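Local coordinates for protein ferritin (Ulva pertusa, PDB 3VNX) that stores iron inside a shell of 24 subunits and oxidises ferrous to ferric iron as a ferroxidase, at the interface of chains A and B. Numbering follows the deposited sequence. Chains: chain A/B, ferritin.

The interface of chains A and B. Residues chain A 129, 132-133, 136, 177, 180, 184; chain B 18-19, 21-22, 31-34.
The phenol ring of B:Tyr31 has the carbonyl oxygen O of A:Ala177 in plane at its edge, 3.8 Å from CD2. The methyl CG1 of A:Val180 crosses obliquely and lies out of the ring plane, against CD2 and CE2, on the same side as A:Arg184 NH1. The guanidinium of A:Arg184 comes tip to tip with the phenol, its plane turned 62° from the ring, and NH1 makes a weak hydrogen bond to the hydroxyl OH. At the guanidinium's own edge lies the carboxylate oxygen OE2 of A:Glu129, gripped side-on by hydrogen bonds from NH2 (3.0 Å, also the salt bridge), above the carboxylate plane, and NE (3.2 Å), nearly along the C-O axis. This double hold within chain A should restrain the guanidinium's rotation. Although NH2 also lies near the carbonyl oxygen of B:Val22, its N-H points elsewhere.

B:Val22 sets its two methyls on the helix surface of chain A. CG1, anti to the backbone N (chi1 162°), crosses A:Glu129 obliquely, 3.7 Å from CB; CG2 packs near A:Leu132 CD2 and the hydroxyl of A:Ser133. That hydroxyl gives its firm hydrogen bond to its own helix, from OG to A:Glu129 O (2.7 Å), with a weak one toward B:Glu18 O.

A:Lys136 bends at chi3 (82°), and its ammonium NZ gives a hydrogen bond of 2.9 Å to the carbonyl O of B:Tyr31, from above the carbonyl plane. Its CE rests 3.6 Å from CG2 of B:Val34. Water 1 links NZ to both the backbone O and the carboxylate OE1 of B:Glu18; the opposite charges, not in direct contact, may still attract.

The patch joins one subunit's four-helix bundle, through helices 123-151 and 155-201, to the N-terminal part of its neighbour: helix 16-24 lies over the bundle surface, and the stretch 31-34 runs on toward B's own bundle. The N-terminal segment with helix 16-24 probably belongs to the extension peptide, which contributes to shell stability.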
loop_
_atom_site.group_PDB
_atom_site.type_symbol
_atom_site.label_atom_id
_atom_site.label_comp_id
_atom_site.label_asym_id
_atom_site.label_seq_id
_atom_site.Cartn_x
_atom_site.Cartn_y
_atom_site.Cartn_z
ATOM N N GLU A 129 -49.245 19.685 -12.645
ATOM C CA GLU A 129 -50.427 20.120 -11.911
ATOM C C GLU A 129 -51.328 18.923 -11.594
ATOM O O GLU A 129 -51.911 18.846 -10.522
ATOM C CB GLU A 129 -51.184 21.202 -12.683
ATOM C CG GLU A 129 -50.479 22.561 -12.711
ATOM C CD GLU A 129 -51.319 23.647 -13.372
ATOM O OE1 GLU A 129 -52.349 23.315 -14.005
ATOM O OE2 GLU A 129 -50.952 24.835 -13.252
ATOM N N LEU A 132 -49.439 16.988 -8.753
ATOM C CA LEU A 132 -49.631 17.697 -7.501
ATOM C C LEU A 132 -51.023 17.404 -6.951
ATOM O O LEU A 132 -51.176 17.025 -5.788
ATOM C CB LEU A 132 -49.455 19.203 -7.719
ATOM C CG LEU A 132 -49.840 20.122 -6.556
ATOM C CD1 LEU A 132 -49.101 19.755 -5.274
ATOM C CD2 LEU A 132 -49.587 21.585 -6.933
ATOM N N SER A 133 -52.026 17.570 -7.808
ATOM C CA SER A 133 -53.427 17.383 -7.430
ATOM C C SER A 133 -53.636 15.978 -6.886
ATOM O O SER A 133 -54.305 15.785 -5.858
ATOM C CB SER A 133 -54.349 17.630 -8.635
ATOM O OG SER A 133 -54.228 18.969 -9.110
ATOM N N LYS A 136 -51.955 15.791 -3.385
ATOM C CA LYS A 136 -52.838 16.416 -2.378
ATOM C C LYS A 136 -54.014 15.495 -2.047
ATOM O O LYS A 136 -54.331 15.267 -0.873
ATOM C CB LYS A 136 -53.347 17.783 -2.849
ATOM C CG LYS A 136 -52.219 18.811 -3.054
ATOM C CD LYS A 136 -52.689 20.088 -3.752
ATOM C CE LYS A 136 -53.339 21.061 -2.777
ATOM N NZ LYS A 136 -53.860 22.305 -3.434
ATOM N N ALA A 177 -45.481 20.961 -5.397
ATOM C CA ALA A 177 -45.896 22.360 -5.475
ATOM C C ALA A 177 -44.796 23.181 -6.147
ATOM O O ALA A 177 -45.065 23.960 -7.073
ATOM C CB ALA A 177 -46.248 22.915 -4.092
ATOM N N VAL A 180 -44.472 22.796 -9.934
ATOM C CA VAL A 180 -45.549 23.550 -10.561
ATOM C C VAL A 180 -45.179 25.028 -10.608
ATOM O O VAL A 180 -45.277 25.678 -11.654
ATOM C CB VAL A 180 -46.895 23.352 -9.821
ATOM C CG1 VAL A 180 -47.913 24.374 -10.278
ATOM C CG2 VAL A 180 -47.422 21.935 -10.043
ATOM N N ARG A 184 -44.579 27.190 -14.130
ATOM C CA ARG A 184 -45.279 28.458 -14.264
ATOM C C ARG A 184 -44.307 29.622 -14.442
ATOM O O ARG A 184 -44.544 30.503 -15.259
ATOM C CB ARG A 184 -46.188 28.704 -13.053
ATOM C CG ARG A 184 -47.356 27.726 -12.949
ATOM C CD ARG A 184 -48.307 28.092 -11.816
ATOM N NE ARG A 184 -49.597 27.400 -11.911
ATOM C CZ ARG A 184 -50.719 27.829 -11.338
ATOM N NH1 ARG A 184 -50.721 28.953 -10.628
ATOM N NH2 ARG A 184 -51.842 27.135 -11.467
ATOM N N GLU B 18 -59.472 18.769 -6.573
ATOM C CA GLU B 18 -58.095 19.211 -6.375
ATOM C C GLU B 18 -57.527 19.800 -7.650
ATOM O O GLU B 18 -56.797 20.790 -7.624
ATOM C CB GLU B 18 -57.223 18.042 -5.915
ATOM C CG GLU B 18 -57.685 17.413 -4.611
ATOM C CD GLU B 18 -57.635 18.384 -3.434
ATOM O OE1 GLU B 18 -56.781 19.303 -3.432
ATOM O OE2 GLU B 18 -58.448 18.219 -2.501
ATOM N N LEU B 19 -57.876 19.194 -8.775
ATOM C CA LEU B 19 -57.330 19.629 -10.054
ATOM C C LEU B 19 -57.754 21.053 -10.421
ATOM O O LEU B 19 -56.921 21.879 -10.803
ATOM C CB LEU B 19 -57.716 18.658 -11.162
ATOM C CG LEU B 19 -56.746 18.584 -12.341
ATOM C CD1 LEU B 19 -57.455 18.835 -13.655
ATOM C CD2 LEU B 19 -55.608 19.548 -12.169
ATOM N N THR B 21 -58.857 23.319 -8.376
ATOM C CA THR B 21 -58.213 24.150 -7.353
ATOM C C THR B 21 -56.802 24.526 -7.761
ATOM O O THR B 21 -56.418 25.693 -7.736
ATOM C CB THR B 21 -58.091 23.411 -6.019
ATOM O OG1 THR B 21 -59.394 23.153 -5.479
ATOM C CG2 THR B 21 -57.256 24.247 -5.028
ATOM N N VAL B 22 -56.029 23.520 -8.146
ATOM C CA VAL B 22 -54.653 23.736 -8.555
ATOM C C VAL B 22 -54.544 24.575 -9.830
ATOM O O VAL B 22 -53.745 25.524 -9.886
ATOM C CB VAL B 22 -53.901 22.388 -8.742
ATOM C CG1 VAL B 22 -52.636 22.584 -9.584
ATOM C CG2 VAL B 22 -53.576 21.759 -7.378
ATOM N N TYR B 31 -49.650 26.478 -3.194
ATOM C CA TYR B 31 -50.282 25.394 -3.931
ATOM C C TYR B 31 -50.352 24.136 -3.085
ATOM O O TYR B 31 -51.046 23.182 -3.435
ATOM C CB TYR B 31 -49.506 25.072 -5.202
ATOM C CG TYR B 31 -49.230 26.250 -6.095
ATOM C CD1 TYR B 31 -50.171 27.265 -6.263
ATOM C CD2 TYR B 31 -48.028 26.338 -6.795
ATOM C CE1 TYR B 31 -49.912 28.341 -7.100
ATOM C CE2 TYR B 31 -47.758 27.413 -7.627
ATOM C CZ TYR B 31 -48.698 28.409 -7.780
ATOM O OH TYR B 31 -48.414 29.469 -8.615
ATOM N N ALA B 32 -49.607 24.126 -1.984
ATOM C CA ALA B 32 -49.390 22.894 -1.227
ATOM C C ALA B 32 -50.405 22.706 -0.098
ATOM O O ALA B 32 -50.781 21.576 0.232
ATOM C CB ALA B 32 -47.955 22.858 -0.667
ATOM N N ARG B 33 -50.847 23.816 0.483
ATOM C CA ARG B 33 -51.656 23.784 1.699
ATOM C C ARG B 33 -52.864 22.845 1.625
ATOM O O ARG B 33 -53.700 22.966 0.735
ATOM C CB ARG B 33 -52.107 25.193 2.055
ATOM C CG ARG B 33 -52.629 25.324 3.465
ATOM C CD ARG B 33 -52.931 26.778 3.781
ATOM N NE ARG B 33 -53.310 26.929 5.174
ATOM C CZ ARG B 33 -52.912 27.923 5.958
ATOM N NH1 ARG B 33 -52.111 28.870 5.484
ATOM N NH2 ARG B 33 -53.308 27.961 7.223
ATOM N N VAL B 34 -52.933 21.906 2.564
ATOM C CA VAL B 34 -54.037 20.961 2.629
ATOM C C VAL B 34 -54.424 20.711 4.079
ATOM O O VAL B 34 -53.614 20.198 4.864
ATOM C CB VAL B 34 -53.662 19.597 2.016
ATOM C CG1 VAL B 34 -54.612 18.507 2.535
ATOM C CG2 VAL B 34 -53.663 19.655 0.511
HETATM O O HOH W 1 -55.912 21.138 -4.900
#